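Long-range contacts in VP5 (PDB 6QGL), which probably serves as the envelope protein that drives membrane fusion in a haloarchaeal pleomorphic virus: residues S146-P154 against N214-D222; T182-T190 against S200-T211. All coordinates share one frame; numbering follows the deposited sequence.

Contact 1. Residues S146-P154 against N214-D222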
loop_
_atom_site.group_PDB
_atom_site.type_symbol
_atom_site.label_atom_id
_atom_site.label_comp_id
_atom_site.label_asym_id
_atom_site.label_seq_id
_atom_site.Cartn_x
_atom_site.Cartn_y
_atom_site.Cartn_z
ATOM N N SER A 146 -7.768 -27.266 6.741
ATOM C CA SER A 146 -6.591 -26.879 7.521
ATOM C C SER A 146 -5.584 -26.096 6.669
ATOM O O SER A 146 -4.747 -25.381 7.220
ATOM C CB SER A 146 -5.922 -28.111 8.124
ATOM O OG SER A 146 -5.445 -28.988 7.117
ATOM N N TYR A 147 -5.673 -26.222 5.332
ATOM C CA TYR A 147 -4.788 -25.502 4.427
ATOM C C TYR A 147 -5.186 -24.028 4.267
ATOM O O TYR A 147 -4.306 -23.163 4.253
ATOM C CB TYR A 147 -4.692 -26.191 3.047
ATOM C CG TYR A 147 -3.691 -25.509 2.139
ATOM C CD1 TYR A 147 -2.330 -25.792 2.233
ATOM C CD2 TYR A 147 -4.089 -24.508 1.255
ATOM C CE1 TYR A 147 -1.396 -25.116 1.451
ATOM C CE2 TYR A 147 -3.163 -23.822 0.474
ATOM C CZ TYR A 147 -1.818 -24.138 0.567
ATOM O OH TYR A 147 -0.900 -23.486 -0.216
ATOM N N ILE A 148 -6.498 -23.754 4.103
ATOM C CA ILE A 148 -7.044 -22.422 3.830
ATOM C C ILE A 148 -7.574 -21.685 5.090
ATOM O O ILE A 148 -7.553 -20.453 5.116
ATOM C CB ILE A 148 -8.109 -22.525 2.691
ATOM C CG1 ILE A 148 -8.422 -21.149 2.050
ATOM C CG2 ILE A 148 -9.390 -23.257 3.123
ATOM C CD1 ILE A 148 -7.259 -20.485 1.296
ATOM N N THR A 149 -8.057 -22.418 6.105
ATOM C CA THR A 149 -8.546 -21.797 7.338
ATOM C C THR A 149 -7.793 -22.375 8.529
ATOM O O THR A 149 -8.195 -23.404 9.078
ATOM C CB THR A 149 -10.079 -21.892 7.481
ATOM O OG1 THR A 149 -10.480 -23.261 7.483
ATOM C CG2 THR A 149 -10.837 -21.104 6.421
ATOM N N ASP A 150 -6.671 -21.737 8.896
ATOM C CA ASP A 150 -5.861 -22.144 10.046
ATOM C C ASP A 150 -5.783 -20.986 11.030
ATOM O O ASP A 150 -5.127 -19.977 10.759
ATOM C CB ASP A 150 -4.457 -22.632 9.630
ATOM C CG ASP A 150 -3.569 -23.117 10.771
ATOM O OD1 ASP A 150 -4.037 -23.131 11.936
ATOM O OD2 ASP A 150 -2.409 -23.485 10.500
ATOM N N PHE A 151 -6.469 -21.136 12.167
ATOM C CA PHE A 151 -6.520 -20.116 13.211
ATOM C C PHE A 151 -5.718 -20.541 14.440
ATOM O O PHE A 151 -5.746 -19.857 15.460
ATOM C CB PHE A 151 -7.985 -19.725 13.521
ATOM C CG PHE A 151 -8.631 -19.047 12.325
ATOM C CD1 PHE A 151 -9.076 -19.793 11.237
ATOM C CD2 PHE A 151 -8.675 -17.661 12.231
ATOM C CE1 PHE A 151 -9.609 -19.169 10.106
ATOM C CE2 PHE A 151 -9.207 -17.037 11.100
ATOM C CZ PHE A 151 -9.658 -17.796 10.041
ATOM N N GLY A 152 -4.973 -21.637 14.308
ATOM C CA GLY A 152 -4.126 -22.158 15.373
ATOM C C GLY A 152 -4.297 -23.642 15.609
ATOM O O GLY A 152 -3.306 -24.368 15.721
ATOM N N ASP A 153 -5.562 -24.094 15.692
ATOM C CA ASP A 153 -5.920 -25.497 15.895
ATOM C C ASP A 153 -6.873 -25.939 14.763
ATOM O O ASP A 153 -8.086 -26.043 14.971
ATOM C CB ASP A 153 -6.531 -25.701 17.290
ATOM C CG ASP A 153 -6.822 -27.142 17.650
ATOM O OD1 ASP A 153 -6.526 -28.033 16.828
ATOM O OD2 ASP A 153 -7.343 -27.380 18.756
ATOM N N PRO A 154 -6.327 -26.198 13.553
ATOM C CA PRO A 154 -7.189 -26.545 12.413
ATOM C C PRO A 154 -7.619 -28.013 12.351
ATOM O O PRO A 154 -7.267 -28.739 11.415
ATOM C CB PRO A 154 -6.347 -26.112 11.214
ATOM C CG PRO A 154 -4.945 -26.329 11.659
ATOM C CD PRO A 154 -4.909 -26.103 13.142
ATOM N N ASN A 214 -8.958 -20.604 22.063
ATOM C CA ASN A 214 -7.960 -21.491 21.442
ATOM C C ASN A 214 -7.780 -21.045 19.980
ATOM O O ASN A 214 -7.844 -21.856 19.056
ATOM C CB ASN A 214 -8.419 -22.963 21.546
ATOM C CG ASN A 214 -7.405 -23.990 21.098
ATOM O OD1 ASN A 214 -6.189 -23.805 21.219
ATOM N ND2 ASN A 214 -7.889 -25.099 20.564
ATOM N N SER A 215 -7.638 -19.722 19.788
ATOM C CA SER A 215 -7.582 -19.088 18.480
ATOM C C SER A 215 -6.573 -17.961 18.355
ATOM O O SER A 215 -6.168 -17.351 19.342
ATOM C CB SER A 215 -8.954 -18.520 18.131
ATOM O OG SER A 215 -9.889 -19.545 17.850
ATOM N N ASN A 216 -6.219 -17.664 17.097
ATOM C CA ASN A 216 -5.361 -16.574 16.651
ATOM C C ASN A 216 -6.257 -15.723 15.765
ATOM O O ASN A 216 -6.976 -16.284 14.934
ATOM C CB ASN A 216 -4.173 -17.110 15.838
ATOM C CG ASN A 216 -3.256 -18.033 16.599
ATOM O OD1 ASN A 216 -3.278 -18.108 17.832
ATOM N ND2 ASN A 216 -2.421 -18.760 15.872
ATOM N N THR A 217 -6.260 -14.388 15.954
ATOM C CA THR A 217 -7.110 -13.504 15.145
ATOM C C THR A 217 -6.777 -13.725 13.673
ATOM O O THR A 217 -7.591 -14.315 12.971
ATOM C CB THR A 217 -7.038 -12.061 15.616
ATOM O OG1 THR A 217 -5.694 -11.620 15.491
ATOM C CG2 THR A 217 -7.514 -11.889 17.049
ATOM N N TYR A 218 -5.516 -13.515 13.294
ATOM C CA TYR A 218 -4.996 -13.737 11.938
ATOM C C TYR A 218 -5.141 -15.177 11.408
ATOM O O TYR A 218 -5.198 -16.127 12.195
ATOM C CB TYR A 218 -3.514 -13.343 11.896
ATOM C CG TYR A 218 -2.652 -14.103 12.880
ATOM C CD1 TYR A 218 -2.607 -13.742 14.224
ATOM C CD2 TYR A 218 -1.876 -15.183 12.467
ATOM C CE1 TYR A 218 -1.827 -14.447 15.137
ATOM C CE2 TYR A 218 -1.091 -15.897 13.371
ATOM C CZ TYR A 218 -1.068 -15.523 14.705
ATOM O OH TYR A 218 -0.287 -16.218 15.597
ATOM N N ASN A 219 -5.172 -15.316 10.067
ATOM C CA ASN A 219 -5.214 -16.593 9.356
ATOM C C ASN A 219 -3.802 -16.927 8.858
ATOM O O ASN A 219 -3.056 -16.018 8.486
ATOM C CB ASN A 219 -6.181 -16.516 8.167
ATOM C CG ASN A 219 -6.514 -17.841 7.505
ATOM O OD1 ASN A 219 -6.269 -18.933 8.035
ATOM N ND2 ASN A 219 -7.102 -17.769 6.323
ATOM N N THR A 220 -3.441 -18.224 8.856
ATOM C CA THR A 220 -2.139 -18.696 8.375
ATOM C C THR A 220 -2.360 -19.636 7.189
ATOM O O THR A 220 -2.929 -20.714 7.359
ATOM C CB THR A 220 -1.297 -19.311 9.513
ATOM O OG1 THR A 220 -1.288 -18.429 10.638
ATOM C CG2 THR A 220 0.139 -19.599 9.087
ATOM N N VAL A 221 -1.958 -19.203 5.983
ATOM C CA VAL A 221 -2.092 -19.989 4.749
ATOM C C VAL A 221 -0.717 -20.070 4.090
ATOM O O VAL A 221 -0.191 -19.044 3.650
ATOM C CB VAL A 221 -3.169 -19.430 3.771
ATOM C CG1 VAL A 221 -3.259 -20.273 2.495
ATOM C CG2 VAL A 221 -4.533 -19.317 4.443
ATOM N N ASP A 222 -0.136 -21.287 4.039
ATOM C CA ASP A 222 1.183 -21.568 3.461
ATOM C C ASP A 222 2.272 -20.635 4.047
ATOM O O ASP A 222 2.986 -19.948 3.311
ATOM C CB ASP A 222 1.117 -21.536 1.915
ATOM C CG ASP A 222 2.348 -22.048 1.191
ATOM O OD1 ASP A 222 2.873 -23.113 1.588
ATOM O OD2 ASP A 222 2.772 -21.397 0.215
HETATM O O HOH W 1 -1.604 -23.539 4.830
HETATM O O HOH W 2 -3.513 -18.503 12.527
HETATM O O HOH W 3 -1.796 -23.247 7.541
#
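Asp150 O is gripped twice: it accepts the backbone N of Thr220 at 3.1 Å, in its carbonyl plane, and a proton from a water at 2.8 Å, which also donates to Tyr218 O and accepts from Thr220 OG1. The Asn219 amide bonds the backbone at two points, ND2 donating almost straight (167°) to Ile148 O at 3.0 Å and OD1 accepting from Asp150 N at 3.0 Å. With CG opposite the backbone N (chi1 -169°), this amide also comes to lie over one face of the Phe151 ring; the two planes are only 3° apart, and Asn219 OD1 lies 3.9 Å from Phe151 CE1, offset toward the rim. His188 stacks on the Phe151 ring and Phe186 meets it too. Farther along, Asn214 ND2 reaches the anti lone pair of Asp153 OD2 at 3.0 Å, whereas OD1 of that carboxylate forms a salt bridge with Arg155. Around Tyr147 and Ile148, Val221 contributes the apolar contacts, CG1 lying 4.1 Å from Tyr147 CE2, although its methyls also lie against the carbonyl oxygens of both residues. Asp150 OD1 accepts Gly152 N, an Asx turn that shapes the bend. Using both its donor and its acceptor, Asn219 satisfies two backbone groups of the 146-154 segment, and these bonds also fix the rotation of the amide against the ring.

Contact 2. Residues T182-T190 against S200-T211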
loop_
_atom_site.group_PDB
_atom_site.type_symbol
_atom_site.label_atom_id
_atom_site.label_comp_id
_atom_site.label_asym_id
_atom_site.label_seq_id
_atom_site.Cartn_x
_atom_site.Cartn_y
_atom_site.Cartn_z
ATOM N N THR A 182 -22.859 -2.018 5.967
ATOM C CA THR A 182 -22.763 -3.398 6.422
ATOM C C THR A 182 -21.303 -3.849 6.425
ATOM O O THR A 182 -20.718 -4.094 5.364
ATOM C CB THR A 182 -23.707 -4.327 5.634
ATOM O OG1 THR A 182 -25.050 -3.866 5.768
ATOM C CG2 THR A 182 -23.630 -5.768 6.104
ATOM N N LEU A 183 -20.721 -3.934 7.628
ATOM C CA LEU A 183 -19.369 -4.432 7.858
ATOM C C LEU A 183 -19.515 -5.926 8.138
ATOM O O LEU A 183 -20.418 -6.327 8.878
ATOM C CB LEU A 183 -18.718 -3.705 9.054
ATOM C CG LEU A 183 -17.372 -4.236 9.583
ATOM C CD1 LEU A 183 -16.221 -3.878 8.654
ATOM C CD2 LEU A 183 -17.095 -3.715 10.971
ATOM N N LEU A 184 -18.664 -6.750 7.520
ATOM C CA LEU A 184 -18.739 -8.190 7.733
ATOM C C LEU A 184 -17.857 -8.597 8.897
ATOM O O LEU A 184 -16.658 -8.319 8.893
ATOM C CB LEU A 184 -18.389 -8.986 6.460
ATOM C CG LEU A 184 -19.266 -8.758 5.219
ATOM C CD1 LEU A 184 -18.687 -9.457 4.016
ATOM C CD2 LEU A 184 -20.704 -9.211 5.445
ATOM N N THR A 185 -18.464 -9.202 9.920
ATOM C CA THR A 185 -17.747 -9.709 11.078
ATOM C C THR A 185 -17.412 -11.155 10.767
ATOM O O THR A 185 -18.307 -11.960 10.489
ATOM C CB THR A 185 -18.550 -9.501 12.364
ATOM O OG1 THR A 185 -18.644 -8.101 12.595
ATOM C CG2 THR A 185 -17.903 -10.164 13.577
ATOM N N PHE A 186 -16.115 -11.467 10.766
ATOM C CA PHE A 186 -15.642 -12.806 10.467
ATOM C C PHE A 186 -15.682 -13.711 11.691
ATOM O O PHE A 186 -14.940 -13.486 12.646
ATOM C CB PHE A 186 -14.230 -12.766 9.854
ATOM C CG PHE A 186 -13.691 -14.140 9.547
ATOM C CD1 PHE A 186 -14.072 -14.813 8.390
ATOM C CD2 PHE A 186 -12.834 -14.782 10.431
ATOM C CE1 PHE A 186 -13.601 -16.099 8.124
ATOM C CE2 PHE A 186 -12.378 -16.070 10.169
ATOM C CZ PHE A 186 -12.757 -16.719 9.014
ATOM N N ARG A 187 -16.516 -14.758 11.636
ATOM C CA ARG A 187 -16.614 -15.783 12.673
ATOM C C ARG A 187 -16.092 -17.093 12.082
ATOM O O ARG A 187 -16.392 -17.402 10.930
ATOM C CB ARG A 187 -18.062 -15.934 13.189
ATOM C CG ARG A 187 -18.239 -17.023 14.254
ATOM C CD ARG A 187 -19.581 -16.935 14.949
ATOM N NE ARG A 187 -19.781 -18.028 15.903
ATOM C CZ ARG A 187 -19.385 -18.017 17.174
ATOM N NH1 ARG A 187 -19.617 -19.060 17.957
ATOM N NH2 ARG A 187 -18.745 -16.963 17.667
ATOM N N HIS A 188 -15.294 -17.840 12.862
ATOM C CA HIS A 188 -14.720 -19.128 12.476
ATOM C C HIS A 188 -14.813 -20.103 13.640
ATOM O O HIS A 188 -14.314 -19.812 14.726
ATOM C CB HIS A 188 -13.258 -18.970 12.016
ATOM C CG HIS A 188 -12.588 -20.260 11.649
ATOM N ND1 HIS A 188 -12.728 -20.811 10.391
ATOM C CD2 HIS A 188 -11.799 -21.067 12.395
ATOM C CE1 HIS A 188 -12.027 -21.932 10.412
ATOM N NE2 HIS A 188 -11.445 -22.126 11.592
ATOM N N ASN A 189 -15.451 -21.258 13.401
ATOM C CA ASN A 189 -15.591 -22.344 14.371
ATOM C C ASN A 189 -15.195 -23.657 13.697
ATOM O O ASN A 189 -15.760 -24.001 12.655
ATOM C CB ASN A 189 -17.018 -22.423 14.936
ATOM C CG ASN A 189 -17.160 -23.380 16.099
ATOM O OD1 ASN A 189 -16.244 -23.562 16.908
ATOM N ND2 ASN A 189 -18.316 -24.012 16.216
ATOM N N THR A 190 -14.237 -24.388 14.297
ATOM C CA THR A 190 -13.726 -25.664 13.776
ATOM C C THR A 190 -14.772 -26.796 13.806
ATOM O O THR A 190 -14.624 -27.776 13.071
ATOM C CB THR A 190 -12.418 -26.066 14.463
ATOM O OG1 THR A 190 -12.644 -26.205 15.865
ATOM C CG2 THR A 190 -11.283 -25.078 14.194
ATOM N N SER A 200 -12.210 -24.539 19.115
ATOM C CA SER A 200 -11.516 -23.360 18.619
ATOM C C SER A 200 -12.505 -22.463 17.872
ATOM O O SER A 200 -13.099 -22.883 16.874
ATOM C CB SER A 200 -10.357 -23.773 17.716
ATOM O OG SER A 200 -9.613 -22.658 17.258
ATOM N N VAL A 201 -12.705 -21.241 18.390
ATOM C CA VAL A 201 -13.605 -20.243 17.812
ATOM C C VAL A 201 -12.973 -18.843 17.869
ATOM O O VAL A 201 -12.362 -18.476 18.875
ATOM C CB VAL A 201 -15.048 -20.295 18.406
ATOM C CG1 VAL A 201 -15.063 -19.990 19.900
ATOM C CG2 VAL A 201 -16.011 -19.370 17.658
ATOM N N VAL A 202 -13.085 -18.095 16.761
ATOM C CA VAL A 202 -12.616 -16.719 16.633
ATOM C C VAL A 202 -13.705 -15.890 15.941
ATOM O O VAL A 202 -14.374 -16.384 15.035
ATOM C CB VAL A 202 -11.206 -16.579 15.986
ATOM C CG1 VAL A 202 -11.238 -16.740 14.466
ATOM C CG2 VAL A 202 -10.540 -15.262 16.383
ATOM N N GLU A 203 -13.920 -14.664 16.415
ATOM C CA GLU A 203 -14.895 -13.736 15.851
ATOM C C GLU A 203 -14.341 -12.336 15.996
ATOM O O GLU A 203 -14.104 -11.895 17.121
ATOM C CB GLU A 203 -16.273 -13.875 16.521
ATOM C CG GLU A 203 -17.366 -13.121 15.779
ATOM C CD GLU A 203 -18.774 -13.231 16.331
ATOM O OE1 GLU A 203 -19.119 -14.287 16.908
ATOM O OE2 GLU A 203 -19.543 -12.258 16.163
ATOM N N TYR A 204 -14.083 -11.657 14.862
ATOM C CA TYR A 204 -13.513 -10.308 14.850
ATOM C C TYR A 204 -13.759 -9.546 13.539
ATOM O O TYR A 204 -14.285 -10.100 12.571
ATOM C CB TYR A 204 -12.004 -10.348 15.200
ATOM C CG TYR A 204 -11.118 -10.976 14.146
ATOM C CD1 TYR A 204 -11.026 -12.358 14.015
ATOM C CD2 TYR A 204 -10.305 -10.190 13.333
ATOM C CE1 TYR A 204 -10.199 -12.940 13.058
ATOM C CE2 TYR A 204 -9.468 -10.760 12.379
ATOM C CZ TYR A 204 -9.421 -12.135 12.243
ATOM O OH TYR A 204 -8.592 -12.688 11.300
ATOM N N ASN A 205 -13.375 -8.263 13.537
ATOM C CA ASN A 205 -13.453 -7.315 12.424
ATOM C C ASN A 205 -12.416 -6.201 12.698
ATOM O O ASN A 205 -11.793 -6.256 13.762
ATOM C CB ASN A 205 -14.889 -6.758 12.273
ATOM C CG ASN A 205 -15.499 -6.127 13.502
ATOM O OD1 ASN A 205 -14.852 -5.411 14.269
ATOM N ND2 ASN A 205 -16.785 -6.356 13.701
ATOM N N PRO A 206 -12.200 -5.179 11.825
ATOM C CA PRO A 206 -11.206 -4.143 12.160
ATOM C C PRO A 206 -11.496 -3.354 13.446
ATOM O O PRO A 206 -10.565 -2.802 14.025
ATOM C CB PRO A 206 -11.221 -3.227 10.931
ATOM C CG PRO A 206 -11.761 -4.057 9.835
ATOM C CD PRO A 206 -12.791 -4.920 10.496
ATOM N N LYS A 207 -12.767 -3.312 13.901
ATOM C CA LYS A 207 -13.182 -2.560 15.095
ATOM C C LYS A 207 -12.895 -3.258 16.427
ATOM O O LYS A 207 -12.416 -2.605 17.355
ATOM C CB LYS A 207 -14.671 -2.172 15.022
ATOM C CG LYS A 207 -15.005 -1.087 14.006
ATOM C CD LYS A 207 -16.489 -0.722 14.082
ATOM C CE LYS A 207 -16.868 0.483 13.261
ATOM N NZ LYS A 207 -16.355 1.744 13.855
ATOM N N GLU A 208 -13.226 -4.561 16.545
ATOM C CA GLU A 208 -13.072 -5.316 17.797
ATOM C C GLU A 208 -12.949 -6.828 17.609
ATOM O O GLU A 208 -13.288 -7.350 16.547
ATOM C CB GLU A 208 -14.269 -5.029 18.739
ATOM C CG GLU A 208 -15.621 -5.434 18.161
ATOM C CD GLU A 208 -16.729 -5.735 19.151
ATOM O OE1 GLU A 208 -16.433 -6.256 20.251
ATOM O OE2 GLU A 208 -17.904 -5.473 18.808
ATOM N N VAL A 209 -12.509 -7.525 18.677
ATOM C CA VAL A 209 -12.434 -8.984 18.771
ATOM C C VAL A 209 -13.617 -9.368 19.667
ATOM O O VAL A 209 -13.614 -9.046 20.859
ATOM C CB VAL A 209 -11.081 -9.500 19.343
ATOM C CG1 VAL A 209 -11.096 -11.013 19.528
ATOM C CG2 VAL A 209 -9.916 -9.100 18.456
ATOM N N VAL A 210 -14.645 -10.001 19.081
ATOM C CA VAL A 210 -15.851 -10.431 19.793
ATOM C C VAL A 210 -15.515 -11.585 20.755
ATOM O O VAL A 210 -15.681 -11.429 21.965
ATOM C CB VAL A 210 -17.031 -10.755 18.828
ATOM C CG1 VAL A 210 -18.281 -11.182 19.595
ATOM C CG2 VAL A 210 -17.341 -9.569 17.916
ATOM N N THR A 211 -15.041 -12.728 20.225
ATOM C CA THR A 211 -14.665 -13.895 21.035
ATOM C C THR A 211 -13.427 -14.577 20.459
ATOM O O THR A 211 -13.363 -14.802 19.249
ATOM C CB THR A 211 -15.821 -14.920 21.131
ATOM O OG1 THR A 211 -16.222 -15.312 19.818
ATOM C CG2 THR A 211 -17.022 -14.415 21.923
#
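Phe186 and Tyr204 face each other as a hydrogen-bonded antiparallel pair, Phe186 N giving to Tyr204 O at 2.9 Å and Tyr204 N to Phe186 O at 3.0 Å. His188 and Val202 repeat the pattern two residues on, and Thr190 N closes the ladder on Ser200 O. The face bearing Phe186, His188, Val202 and Tyr204 is tightly packed: the two aromatic side chains run side by side, Phe186 CD2 lying 4.2 Å from Tyr204 CE1, and Val202 CG1 touches His188 CB at 3.9 Å. Leu130 of helix 97-140 and Phe229 of helix 229-257 pack on this buried side.

The other face is more polar and opens toward solvent at Arg187 and Asn189, while Val201 and Glu203 stay buried. Arg187, stretched from CG to NE, carries its guanidinium across the carboxylate of Glu203; Arg187 NH2 meets Glu203 OE1 at 2.8 Å in a salt bridge, with the planes nearly perpendicular (83°). The methyl CG2 of Val201 sits over one face of that guanidinium. Glu203 OE2 turns instead to Lys169, so the carboxylate bridges two cations, which would probably keep it ionised. Near the turn, Asn205 ND2 donates to Thr185 OG1 at 2.8 Å, an oxygen that also bonds Thr171, while Asn205 OD1 holds the N of Glu208 at 2.9 Å, an Asx motif. Val210 and Thr211 together oppose Glu203, a classic beta bulge. These features are those of a beta hairpin continued into a third strand by a tight turn, the last three strands of a four-stranded antiparallel meander.

How the contacts relate
After the long helix 97-140, the chain passes through 146-154, enters strand 166-174 and returns along 180-189. Contact 2 closes the nine-residue loop 191-199 between 182-190 and 200-211. The chain then leaves the sheet through strand 209-213. Beyond it, residues 214-222 come back onto 146-154, so contact 1 closes a loop of 59 residues with contact 2 nested wholly inside it. Their centres are about 13 Å apart and they adjoin directly: Ser200 OG of contact 2 hydrogen-bonds Asn214 O of contact 1. Together they tie the segment that follows helix 97-140 and the short strand 219-221 to the four-stranded sheet, within the N-terminal envelope-protein family region.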